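Local coordinates for actin-related protein 8 (Homo sapiens, PDB 4FO0) that binds ATP with low basal ATPase activity, does not polymerise, and serves in the INO80 chromatin-remodelling complex, which is involved in transcriptional regulation and probably DNA repair, at residues A[289-294]-A[346-351]; A[296-301]-A[309-314]. All coordinates share one frame; numbering follows the deposited sequence. Where two conformers were deposited one is given.

Interaction 1. Residues A[289-294]-A[346-351]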
# COMPACT_ATOMS: atom_id res chain seq x y z
N TRP A 289 7.15 1.55 18.10
CA TRP A 289 6.93 1.08 19.47
C TRP A 289 8.13 0.29 19.98
O TRP A 289 8.56 0.45 21.13
CB TRP A 289 5.67 0.22 19.53
CG TRP A 289 5.52 -0.67 20.74
CD1 TRP A 289 5.27 -0.29 22.03
CD2 TRP A 289 5.57 -2.11 20.77
NE1 TRP A 289 5.18 -1.39 22.86
CE2 TRP A 289 5.36 -2.52 22.10
CE3 TRP A 289 5.78 -3.08 19.78
CZ2 TRP A 289 5.36 -3.87 22.47
CZ3 TRP A 289 5.77 -4.42 20.16
CH2 TRP A 289 5.56 -4.80 21.49
N LEU A 290 8.70 -0.53 19.11
CA LEU A 290 9.90 -1.27 19.49
C LEU A 290 11.05 -0.31 19.77
O LEU A 290 11.73 -0.43 20.79
CB LEU A 290 10.27 -2.29 18.41
CG LEU A 290 9.22 -3.37 18.16
CD1 LEU A 290 9.51 -4.19 16.89
CD2 LEU A 290 9.12 -4.26 19.36
N MET A 291 11.25 0.66 18.87
CA MET A 291 12.32 1.64 19.04
C MET A 291 12.17 2.48 20.31
O MET A 291 13.16 2.83 20.94
CB MET A 291 12.42 2.57 17.85
CG MET A 291 12.94 1.91 16.60
SD MET A 291 13.25 3.09 15.25
CE MET A 291 11.67 3.88 15.00
N GLN A 292 10.96 2.81 20.69
CA GLN A 292 10.79 3.53 21.95
C GLN A 292 11.41 2.73 23.09
O GLN A 292 12.16 3.27 23.90
CB GLN A 292 9.33 3.79 22.23
CG GLN A 292 8.79 4.99 21.52
CD GLN A 292 7.33 5.18 21.84
OE1 GLN A 292 6.48 4.39 21.44
NE2 GLN A 292 7.02 6.23 22.61
N ARG A 293 11.10 1.43 23.14
CA ARG A 293 11.67 0.56 24.16
C ARG A 293 13.20 0.56 24.13
O ARG A 293 13.85 0.37 25.14
CB ARG A 293 11.11 -0.86 24.04
CG ARG A 293 9.63 -0.96 24.34
CD ARG A 293 8.94 -2.07 23.51
NE ARG A 293 9.05 -3.40 24.12
CZ ARG A 293 9.99 -4.29 23.83
NH1 ARG A 293 9.98 -5.47 24.44
NH2 ARG A 293 10.94 -4.02 22.93
N ALA A 294 13.79 0.78 22.96
CA ALA A 294 15.25 0.86 22.86
C ALA A 294 15.80 2.27 23.13
O ALA A 294 16.97 2.53 22.88
CB ALA A 294 15.71 0.37 21.50
N TYR A 346 20.88 12.33 14.21
CA TYR A 346 20.82 11.48 15.40
C TYR A 346 21.67 10.21 15.27
O TYR A 346 21.57 9.48 14.28
CB TYR A 346 19.39 11.04 15.65
CG TYR A 346 18.49 12.08 16.27
CD1 TYR A 346 18.33 12.14 17.65
CD2 TYR A 346 17.76 12.97 15.49
CE1 TYR A 346 17.50 13.07 18.24
CE2 TYR A 346 16.92 13.92 16.07
CZ TYR A 346 16.80 13.96 17.44
OH TYR A 346 15.97 14.89 18.04
N GLN A 347 22.48 9.94 16.28
CA GLN A 347 23.09 8.62 16.45
C GLN A 347 22.15 7.73 17.24
O GLN A 347 21.55 8.16 18.23
CB GLN A 347 24.40 8.70 17.24
CG GLN A 347 25.41 9.68 16.71
CD GLN A 347 25.75 9.42 15.26
OE1 GLN A 347 26.10 8.30 14.88
NE2 GLN A 347 25.65 10.45 14.44
N PHE A 348 22.00 6.48 16.82
CA PHE A 348 21.53 5.52 17.80
C PHE A 348 21.72 4.07 17.46
O PHE A 348 22.05 3.70 16.32
CB PHE A 348 20.12 5.81 18.28
CG PHE A 348 19.05 5.17 17.48
CD1 PHE A 348 17.91 4.66 18.10
CD2 PHE A 348 19.15 5.10 16.10
CE1 PHE A 348 16.90 4.09 17.37
CE2 PHE A 348 18.15 4.52 15.35
CZ PHE A 348 17.02 4.01 15.99
N ARG A 349 21.55 3.24 18.48
CA ARG A 349 21.91 1.84 18.39
C ARG A 349 20.66 0.96 18.29
O ARG A 349 19.75 1.10 19.10
CB ARG A 349 22.73 1.47 19.60
CG ARG A 349 23.73 0.40 19.35
CD ARG A 349 24.66 0.31 20.53
NE ARG A 349 25.92 1.00 20.25
CZ ARG A 349 26.86 1.21 21.16
NH1 ARG A 349 26.67 0.79 22.40
NH2 ARG A 349 27.98 1.83 20.82
N LEU A 350 20.62 0.09 17.29
CA LEU A 350 19.48 -0.80 17.11
C LEU A 350 19.86 -2.25 17.04
O LEU A 350 20.89 -2.62 16.46
CB LEU A 350 18.72 -0.44 15.84
CG LEU A 350 17.58 0.53 16.10
CD1 LEU A 350 16.74 0.71 14.85
CD2 LEU A 350 16.76 0.04 17.28
N GLY A 351 18.99 -3.09 17.60
CA GLY A 351 19.16 -4.53 17.52
C GLY A 351 18.10 -5.26 16.72
O GLY A 351 17.98 -5.12 15.50
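Met291 meets Phe348 through its sulfur: SD lies 4.0 Å from Phe348 CZ, at the far end of the ring and close to its plane. The line from SD to the ring centroid runs 80° off the ring normal, which makes this an edge-on Met-aromatic contact. The two side chains cross at about a right angle. Chi1 and chi2 carry SD toward the strand, and the bend at chi3 (-58°) turns the terminal CE away from the Phe348 ring. The same sulfur packs against Leu350 CD1 at 4.2 Å. The other methyl of that leucine, CD2, meets Ala294 CB at 4.4 Å, so Leu350 spreads its two branches over two residues three positions apart, the second just beyond the helix end. No hydrogen bond crosses between 289-294 and 346-351; the interface is dispersion packing among four buried residues.

Phe348 and Leu350 alternate with Arg349 along the strand, and the arginine takes its guanidinium away from the helix, to a salt bridge with Asp331. Ala294 is the first residue to leave the helix, with its N still bonded to Leu290 O at 3.2 Å. Just past that last turn, Asn109 joins both backbones, giving its ND2 to Ala294 O and receiving Arg349 N at its OD1.

The contact thus seats the C-terminal end of helix 280-293 against strand 343-350, the middle strand of a three-stranded antiparallel sheet between 115-118 and 330-336. Helix 102-109 packs on Ala294 and Phe348, while helix 353-359 covers Leu290.

Interaction 2. Residues A[296-301]-A[309-314]. With ATP (adenosine-5'-triphosphate), chain C.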
# COMPACT_ATOMS: atom_id res chain seq x y z
N PHE A 296 14.59 5.34 21.73
CA PHE A 296 14.51 6.20 20.55
C PHE A 296 14.72 7.68 20.90
O PHE A 296 13.93 8.27 21.64
CB PHE A 296 13.13 6.02 19.92
CG PHE A 296 12.96 6.71 18.62
CD1 PHE A 296 13.82 6.43 17.56
CD2 PHE A 296 11.92 7.61 18.44
CE1 PHE A 296 13.65 7.07 16.33
CE2 PHE A 296 11.74 8.24 17.22
CZ PHE A 296 12.61 7.97 16.16
N PRO A 297 15.78 8.28 20.34
CA PRO A 297 16.25 9.56 20.85
C PRO A 297 15.33 10.73 20.50
O PRO A 297 15.41 11.77 21.15
CB PRO A 297 17.63 9.73 20.19
CG PRO A 297 17.77 8.57 19.21
CD PRO A 297 16.45 7.92 19.08
N TYR A 298 14.49 10.58 19.49
CA TYR A 298 13.53 11.63 19.16
C TYR A 298 12.29 11.49 20.07
O TYR A 298 11.29 10.87 19.71
CB TYR A 298 13.16 11.58 17.68
CG TYR A 298 12.11 12.59 17.25
CD1 TYR A 298 11.98 13.81 17.90
CD2 TYR A 298 11.25 12.31 16.19
CE1 TYR A 298 11.01 14.72 17.51
CE2 TYR A 298 10.29 13.22 15.80
CZ TYR A 298 10.18 14.43 16.45
OH TYR A 298 9.22 15.33 16.05
N ARG A 299 12.30 12.14 21.19
CA ARG A 299 11.35 11.82 22.19
C ARG A 299 10.04 12.53 22.05
O ARG A 299 9.11 12.18 22.69
CB ARG A 299 11.92 12.13 23.55
CG ARG A 299 12.91 11.13 24.04
CD ARG A 299 14.18 11.81 24.44
NE ARG A 299 15.32 10.91 24.43
CZ ARG A 299 16.58 11.30 24.30
NH1 ARG A 299 16.86 12.58 24.13
NH2 ARG A 299 17.56 10.41 24.30
N GLU A 300 9.95 13.52 21.22
CA GLU A 300 8.70 14.22 21.08
C GLU A 300 7.94 13.86 19.85
O GLU A 300 7.09 14.57 19.45
CB GLU A 300 8.94 15.70 21.10
CG GLU A 300 10.29 16.07 20.59
CD GLU A 300 11.26 16.27 21.70
OE1 GLU A 300 12.39 15.73 21.62
OE2 GLU A 300 10.86 16.96 22.65
N CYS A 301 8.27 12.73 19.29
CA CYS A 301 7.51 12.09 18.26
C CYS A 301 6.10 11.76 18.66
O CYS A 301 5.84 11.41 19.76
CB CYS A 301 8.24 10.83 17.87
SG CYS A 301 7.89 10.11 16.30
N CYS A 309 5.09 10.87 11.13
CA CYS A 309 4.68 9.69 10.41
C CYS A 309 5.51 9.45 9.17
O CYS A 309 5.88 8.31 8.88
CB CYS A 309 3.20 9.75 10.07
SG CYS A 309 2.24 9.43 11.54
N LEU A 310 5.81 10.51 8.43
CA LEU A 310 6.70 10.38 7.28
C LEU A 310 8.07 9.89 7.74
O LEU A 310 8.71 9.06 7.08
CB LEU A 310 6.83 11.70 6.51
CG LEU A 310 5.55 12.19 5.83
CD1 LEU A 310 5.75 13.57 5.26
CD2 LEU A 310 5.14 11.23 4.72
N LEU A 311 8.51 10.39 8.90
CA LEU A 311 9.77 9.98 9.49
C LEU A 311 9.78 8.50 9.84
O LEU A 311 10.71 7.77 9.48
CB LEU A 311 10.04 10.80 10.75
CG LEU A 311 11.33 10.43 11.48
CD1 LEU A 311 12.54 10.75 10.61
CD2 LEU A 311 11.40 11.14 12.81
N LEU A 312 8.74 8.05 10.54
CA LEU A 312 8.62 6.64 10.91
C LEU A 312 8.60 5.75 9.68
O LEU A 312 9.35 4.77 9.61
CB LEU A 312 7.39 6.43 11.80
CG LEU A 312 7.49 7.24 13.11
CD1 LEU A 312 6.24 7.11 13.99
CD2 LEU A 312 8.76 6.88 13.88
N GLN A 313 7.78 6.09 8.68
CA GLN A 313 7.80 5.32 7.44
C GLN A 313 9.23 5.24 6.94
O GLN A 313 9.71 4.18 6.54
CB GLN A 313 6.91 5.91 6.35
CG GLN A 313 5.45 5.88 6.67
CD GLN A 313 4.70 4.84 5.88
OE1 GLN A 313 4.32 3.79 6.42
NE2 GLN A 313 4.47 5.11 4.60
N HIS A 314 9.92 6.38 6.98
CA HIS A 314 11.24 6.45 6.37
C HIS A 314 12.23 5.58 7.14
O HIS A 314 13.01 4.84 6.54
CB HIS A 314 11.74 7.89 6.29
CG HIS A 314 13.18 7.99 5.89
ND1 HIS A 314 13.62 7.65 4.63
CD2 HIS A 314 14.27 8.37 6.59
CE1 HIS A 314 14.93 7.82 4.57
NE2 HIS A 314 15.35 8.25 5.74
PG ATP C . -2.82 0.07 -0.09
O1G ATP C . -2.41 -0.86 -1.20
O2G ATP C . -4.08 0.87 -0.34
O3G ATP C . -2.77 -0.52 1.31
PB ATP C . -0.81 1.78 -1.29
O1B ATP C . -0.74 3.26 -0.99
O2B ATP C . -1.18 1.22 -2.65
O3B ATP C . -1.66 1.17 -0.07
PA ATP C . 1.92 1.06 -1.70
O1A ATP C . 2.26 2.46 -2.16
O2A ATP C . 1.88 -0.10 -2.66
O3A ATP C . 0.59 1.14 -0.82
O5' ATP C . 2.96 0.70 -0.55
C5' ATP C . 3.15 1.65 0.49
C4' ATP C . 3.95 1.00 1.59
O4' ATP C . 5.18 0.56 1.03
C3' ATP C . 4.29 1.97 2.71
O3' ATP C . 3.97 1.37 3.98
C2' ATP C . 5.79 2.15 2.59
O2' ATP C . 6.43 2.37 3.84
C1' ATP C . 6.18 0.82 2.00
N9 ATP C . 7.54 0.88 1.45
C8 ATP C . 7.94 1.61 0.40
N7 ATP C . 9.26 1.43 0.17
C5 ATP C . 9.72 0.56 1.08
C6 ATP C . 11.02 -0.04 1.39
N6 ATP C . 12.11 0.26 0.64
N1 ATP C . 11.07 -0.91 2.44
C2 ATP C . 9.99 -1.21 3.19
N3 ATP C . 8.77 -0.67 2.95
C4 ATP C . 8.58 0.20 1.93
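Segment 309-314 of helix 306-319 lines the ATP pocket through Gln313, while Leu311 and Leu312 pack against the 296-301 loop, where they meet Tyr298 and Cys301. Leu311 reaches the tyrosine with one methyl: CD2 sits 3.6 Å from Tyr298 CD2 and 3.8 Å from Tyr298 CE2, approaching that side of the ring obliquely. Leu311 CG stands opposite its own backbone N (chi1 179°), directing the branch to the loop. Next along the helix, Leu312 sets both methyls at the thiol, with Cys301 SG 4.1 Å from CD1 and equally far from CD2. No hydrogen bond joins the two segments.

The loop's own turns place Tyr298 and Cys301. Tyr298 is the centre of an inverse gamma turn and begins a type I beta turn ending at Cys301, which brings Cys301 N over the centre of the tyrosine ring, 3.7 Å above its plane. At the polar end, Tyr298 OH is hydrogen-bonded to Asp308, just ahead of the helical segment.

Gln313 lies beside the ribose, its amide carbon CD 3.6 Å from ATP O2'. Cutting this side chain back to an alanine is likely to leave the sugar hydroxyls without their neighbour and open a gap beside the ribose. Asp255 packs on Gln313, and Asp255 and Glu317, further along the helix, are each hydrogen-bonded to ATP.

Around the contact, Tyr288 of helix 280-293 packs on both Cys301 and Leu312, and Ile336 of strand 330-336 touches Tyr298 and Leu311, so both helix 280-293 and strand 330-336 pack on the contact.

Both contacts are largely buried, apolar and without hydrogen bonds across their segments, but they serve different places in the same part of the actin fold. Interaction 1 joins a helix end to the middle strand of a sheet, away from the nucleotide; interaction 2 folds a connecting loop onto the next helix, which carries a residue of the ATP pocket, and its tyrosine is partly exposed. Sulfur takes part in each, beside an aromatic edge in one and against leucine methyls in the other. Their centres lie 10 Å apart and they merge: Met291 O probably accepts a hydrogen bond from Phe296 N, and Pro297 packs on Tyr346 and Phe348, continuing one core.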